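Local structure of exocyst complex component EXO70 (Saccharomyces cerevisiae, 2B1E) at residues 112-123 with 190-201. The protein serves as a subunit of the exocyst, the complex that tethers secretory vesicles to sites of exocytosis, and takes part in assembling that complex. Residues are numbered along the deposited sequence; the frame is centred on the assembly and turned at random.
Sequences FPYYEDQQLGAL and FIANEKSLVDDL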
# COMPACT_ATOMS: atom_id res chain seq x y z
N PHE A 112 -5.30 22.96 -18.75
CA PHE A 112 -4.50 24.11 -18.39
C PHE A 112 -4.41 25.05 -19.59
O PHE A 112 -4.69 24.66 -20.72
CB PHE A 112 -3.09 23.68 -17.97
CG PHE A 112 -3.06 22.89 -16.69
CD1 PHE A 112 -4.19 22.80 -15.88
CD2 PHE A 112 -1.89 22.27 -16.28
CE1 PHE A 112 -4.15 22.10 -14.68
CE2 PHE A 112 -1.84 21.56 -15.07
CZ PHE A 112 -2.97 21.48 -14.27
N PRO A 113 -4.05 26.32 -19.36
CA PRO A 113 -3.95 27.25 -20.49
C PRO A 113 -2.81 26.80 -21.39
O PRO A 113 -1.88 26.12 -20.92
CB PRO A 113 -3.63 28.58 -19.81
CG PRO A 113 -4.18 28.43 -18.44
CD PRO A 113 -3.83 27.01 -18.08
N TYR A 114 -2.87 27.15 -22.66
CA TYR A 114 -1.81 26.79 -23.60
C TYR A 114 -1.71 27.87 -24.67
O TYR A 114 -2.72 28.46 -25.04
CB TYR A 114 -2.10 25.44 -24.25
CG TYR A 114 -0.90 24.83 -24.95
CD1 TYR A 114 0.21 24.41 -24.23
CD2 TYR A 114 -0.89 24.66 -26.33
CE1 TYR A 114 1.32 23.84 -24.87
CE2 TYR A 114 0.20 24.10 -26.99
CZ TYR A 114 1.29 23.68 -26.25
OH TYR A 114 2.36 23.11 -26.90
N TYR A 115 -0.50 28.12 -25.15
CA TYR A 115 -0.28 29.14 -26.18
C TYR A 115 -1.08 28.85 -27.44
O TYR A 115 -1.30 27.69 -27.79
CB TYR A 115 1.20 29.22 -26.53
CG TYR A 115 2.09 29.51 -25.34
CD1 TYR A 115 2.04 30.76 -24.70
CD2 TYR A 115 2.98 28.55 -24.86
CE1 TYR A 115 2.85 31.03 -23.60
CE2 TYR A 115 3.80 28.83 -23.76
CZ TYR A 115 3.73 30.06 -23.14
OH TYR A 115 4.57 30.34 -22.08
N GLU A 116 -1.53 29.90 -28.12
CA GLU A 116 -2.29 29.69 -29.34
C GLU A 116 -1.29 29.29 -30.41
O GLU A 116 -0.09 29.51 -30.26
CB GLU A 116 -3.03 30.98 -29.74
CG GLU A 116 -2.17 32.23 -29.68
CD GLU A 116 -2.97 33.50 -29.94
OE1 GLU A 116 -4.05 33.67 -29.33
OE2 GLU A 116 -2.50 34.34 -30.73
N ASP A 117 -1.79 28.69 -31.49
CA ASP A 117 -0.94 28.23 -32.58
C ASP A 117 -0.04 29.34 -33.14
O ASP A 117 1.14 29.12 -33.40
CB ASP A 117 -1.80 27.65 -33.70
CG ASP A 117 -2.33 26.27 -33.38
OD1 ASP A 117 -2.30 25.86 -32.20
OD2 ASP A 117 -2.79 25.58 -34.32
N GLN A 118 -0.60 30.53 -33.34
CA GLN A 118 0.19 31.63 -33.88
C GLN A 118 1.33 32.00 -32.93
O GLN A 118 2.42 32.36 -33.38
CB GLN A 118 -0.70 32.84 -34.16
CG GLN A 118 -1.84 32.55 -35.14
CD GLN A 118 -3.14 32.13 -34.45
OE1 GLN A 118 -3.13 31.57 -33.35
NE2 GLN A 118 -4.27 32.40 -35.10
N GLN A 119 1.10 31.93 -31.62
CA GLN A 119 2.15 32.25 -30.66
C GLN A 119 3.24 31.17 -30.75
O GLN A 119 4.43 31.48 -30.72
CB GLN A 119 1.60 32.32 -29.23
CG GLN A 119 0.64 33.49 -28.96
CD GLN A 119 0.09 33.48 -27.55
OE1 GLN A 119 -0.32 32.43 -27.05
NE2 GLN A 119 0.09 34.65 -26.90
N LEU A 120 2.83 29.91 -30.87
CA LEU A 120 3.79 28.81 -30.99
C LEU A 120 4.64 29.07 -32.23
O LEU A 120 5.86 28.87 -32.22
CB LEU A 120 3.05 27.47 -31.10
CG LEU A 120 2.30 27.03 -29.83
CD1 LEU A 120 1.42 25.83 -30.14
CD2 LEU A 120 3.30 26.70 -28.73
N GLY A 121 3.99 29.54 -33.29
CA GLY A 121 4.70 29.84 -34.52
C GLY A 121 5.79 30.88 -34.28
O GLY A 121 6.93 30.70 -34.70
N ALA A 122 5.43 31.97 -33.61
CA ALA A 122 6.37 33.05 -33.31
C ALA A 122 7.50 32.58 -32.40
O ALA A 122 8.66 32.95 -32.60
CB ALA A 122 5.62 34.23 -32.64
N LEU A 123 7.17 31.80 -31.39
CA LEU A 123 8.17 31.29 -30.47
C LEU A 123 9.19 30.45 -31.25
O LEU A 123 10.40 30.64 -31.11
CB LEU A 123 7.51 30.45 -29.37
CG LEU A 123 6.70 31.24 -28.34
CD1 LEU A 123 5.82 30.31 -27.53
CD2 LEU A 123 7.65 32.05 -27.44
N PHE A 190 1.30 19.24 -15.88
CA PHE A 190 2.39 20.10 -16.31
C PHE A 190 3.48 19.30 -17.04
O PHE A 190 4.05 19.78 -18.02
CB PHE A 190 2.99 20.85 -15.13
CG PHE A 190 2.20 22.06 -14.72
CD1 PHE A 190 1.98 23.10 -15.62
CD2 PHE A 190 1.66 22.16 -13.44
CE1 PHE A 190 1.24 24.22 -15.26
CE2 PHE A 190 0.91 23.29 -13.06
CZ PHE A 190 0.70 24.32 -13.97
N ILE A 191 3.75 18.09 -16.57
CA ILE A 191 4.77 17.26 -17.22
C ILE A 191 4.30 16.93 -18.63
O ILE A 191 5.06 17.04 -19.60
CB ILE A 191 5.00 15.94 -16.43
CG1 ILE A 191 5.84 16.23 -15.18
CG2 ILE A 191 5.69 14.90 -17.34
CD1 ILE A 191 5.90 15.06 -14.19
N ALA A 192 3.03 16.55 -18.74
CA ALA A 192 2.43 16.19 -20.01
C ALA A 192 2.36 17.37 -20.99
O ALA A 192 2.60 17.20 -22.19
CB ALA A 192 1.03 15.64 -19.76
N ASN A 193 2.03 18.55 -20.47
CA ASN A 193 1.92 19.76 -21.29
C ASN A 193 3.27 20.35 -21.70
O ASN A 193 3.36 20.98 -22.75
CB ASN A 193 1.08 20.82 -20.55
CG ASN A 193 -0.37 20.39 -20.37
OD1 ASN A 193 -1.11 20.99 -19.58
ND2 ASN A 193 -0.79 19.36 -21.09
N GLU A 194 4.30 20.19 -20.87
CA GLU A 194 5.62 20.70 -21.24
C GLU A 194 6.15 19.82 -22.37
O GLU A 194 6.85 20.29 -23.26
CB GLU A 194 6.61 20.66 -20.07
CG GLU A 194 6.58 21.89 -19.14
CD GLU A 194 6.37 23.21 -19.88
OE1 GLU A 194 5.21 23.50 -20.22
OE2 GLU A 194 7.36 23.94 -20.12
N LYS A 195 5.81 18.54 -22.33
CA LYS A 195 6.23 17.61 -23.38
C LYS A 195 5.58 18.03 -24.71
O LYS A 195 6.23 18.01 -25.76
CB LYS A 195 5.80 16.19 -23.03
CG LYS A 195 6.02 15.18 -24.15
CD LYS A 195 7.49 15.04 -24.52
CE LYS A 195 7.66 13.97 -25.60
NZ LYS A 195 6.94 12.70 -25.23
N SER A 196 4.31 18.42 -24.66
CA SER A 196 3.62 18.84 -25.88
C SER A 196 4.25 20.14 -26.39
O SER A 196 4.43 20.32 -27.59
CB SER A 196 2.12 19.07 -25.61
OG SER A 196 1.49 17.89 -25.15
N LEU A 197 4.59 21.04 -25.46
CA LEU A 197 5.20 22.32 -25.83
C LEU A 197 6.52 22.13 -26.55
O LEU A 197 6.71 22.66 -27.65
CB LEU A 197 5.43 23.18 -24.58
CG LEU A 197 5.97 24.59 -24.88
CD1 LEU A 197 4.94 25.35 -25.71
CD2 LEU A 197 6.26 25.34 -23.59
N VAL A 198 7.44 21.38 -25.95
CA VAL A 198 8.73 21.16 -26.59
C VAL A 198 8.52 20.49 -27.95
O VAL A 198 9.17 20.84 -28.93
CB VAL A 198 9.66 20.28 -25.72
CG1 VAL A 198 10.87 19.84 -26.53
CG2 VAL A 198 10.12 21.07 -24.49
N ASP A 199 7.61 19.51 -28.01
CA ASP A 199 7.34 18.84 -29.28
C ASP A 199 6.77 19.84 -30.28
O ASP A 199 7.05 19.75 -31.48
CB ASP A 199 6.35 17.69 -29.09
CG ASP A 199 7.00 16.46 -28.48
OD1 ASP A 199 8.24 16.45 -28.34
OD2 ASP A 199 6.26 15.51 -28.15
N ASP A 200 5.97 20.79 -29.79
CA ASP A 200 5.37 21.78 -30.68
C ASP A 200 6.39 22.83 -31.14
O ASP A 200 6.33 23.31 -32.28
CB ASP A 200 4.21 22.53 -29.99
CG ASP A 200 2.88 21.77 -30.07
OD1 ASP A 200 2.76 20.80 -30.84
OD2 ASP A 200 1.95 22.18 -29.35
N LEU A 201 7.32 23.18 -30.27
CA LEU A 201 8.30 24.22 -30.56
C LEU A 201 9.48 23.88 -31.46
O LEU A 201 10.00 24.76 -32.14
CB LEU A 201 8.82 24.80 -29.25
CG LEU A 201 7.83 25.59 -28.39
CD1 LEU A 201 8.52 26.07 -27.12
CD2 LEU A 201 7.30 26.79 -29.18
O HOH W 1 -4.07 20.20 -18.97
O HOH W 2 -0.72 23.72 -21.31
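In the all-helical rod of EXO70, an extended strip, residues 112-116, runs along helix 180-201 and then turns into helix 117-132. Phe112 starts the contact at Phe190. CE2 of Phe112 sits over the centre of the Phe190 ring, and the two rings are inclined to each other. Phe112 CD2 also lies 3.6 Å from OD1 of Asn193. A water that accepts from Phe112 N donates to Asn193 OD1 over 3.1 Å. A second water donates to Pro113 O and, weakly, to the same OD1.

Tyr114 makes the one direct hydrogen bond between the segments. Its OH donates to OD2 of Asp200 over 2.7 Å. The hydroxyl comes to the anti side of the carboxylate, 30° out of its plane. CG of Tyr114 is anti to the backbone N (chi1 -165°), which carries the phenol onto helix 180-201, where OH also lies 3.6 Å from Leu197 CD1. A phenylalanine here would probably keep much of the ring packing but leave Asp200 without its hydroxyl partner.

Leu197 CD1 is the shared apolar point. Tyr115 meets it with its ring edge, CD2 at 3.8 Å, and Leu120 CD2 meets it at 3.7 Å. Further along, Leu201 CD2 packs against Leu123 CB at 3.7 Å and against Leu120. The helical segments 117-123 and 190-201 cross at -61°, their axes 10.2 Å apart at closest approach.

Tyr115 OH is hydrogen-bonded to Leu94 O and Arg147. Ser124 OG links Leu120 O and Leu201 O. Helix 66-94 packs on Leu123, and helix 136-155 packs on Phe190 and Leu197.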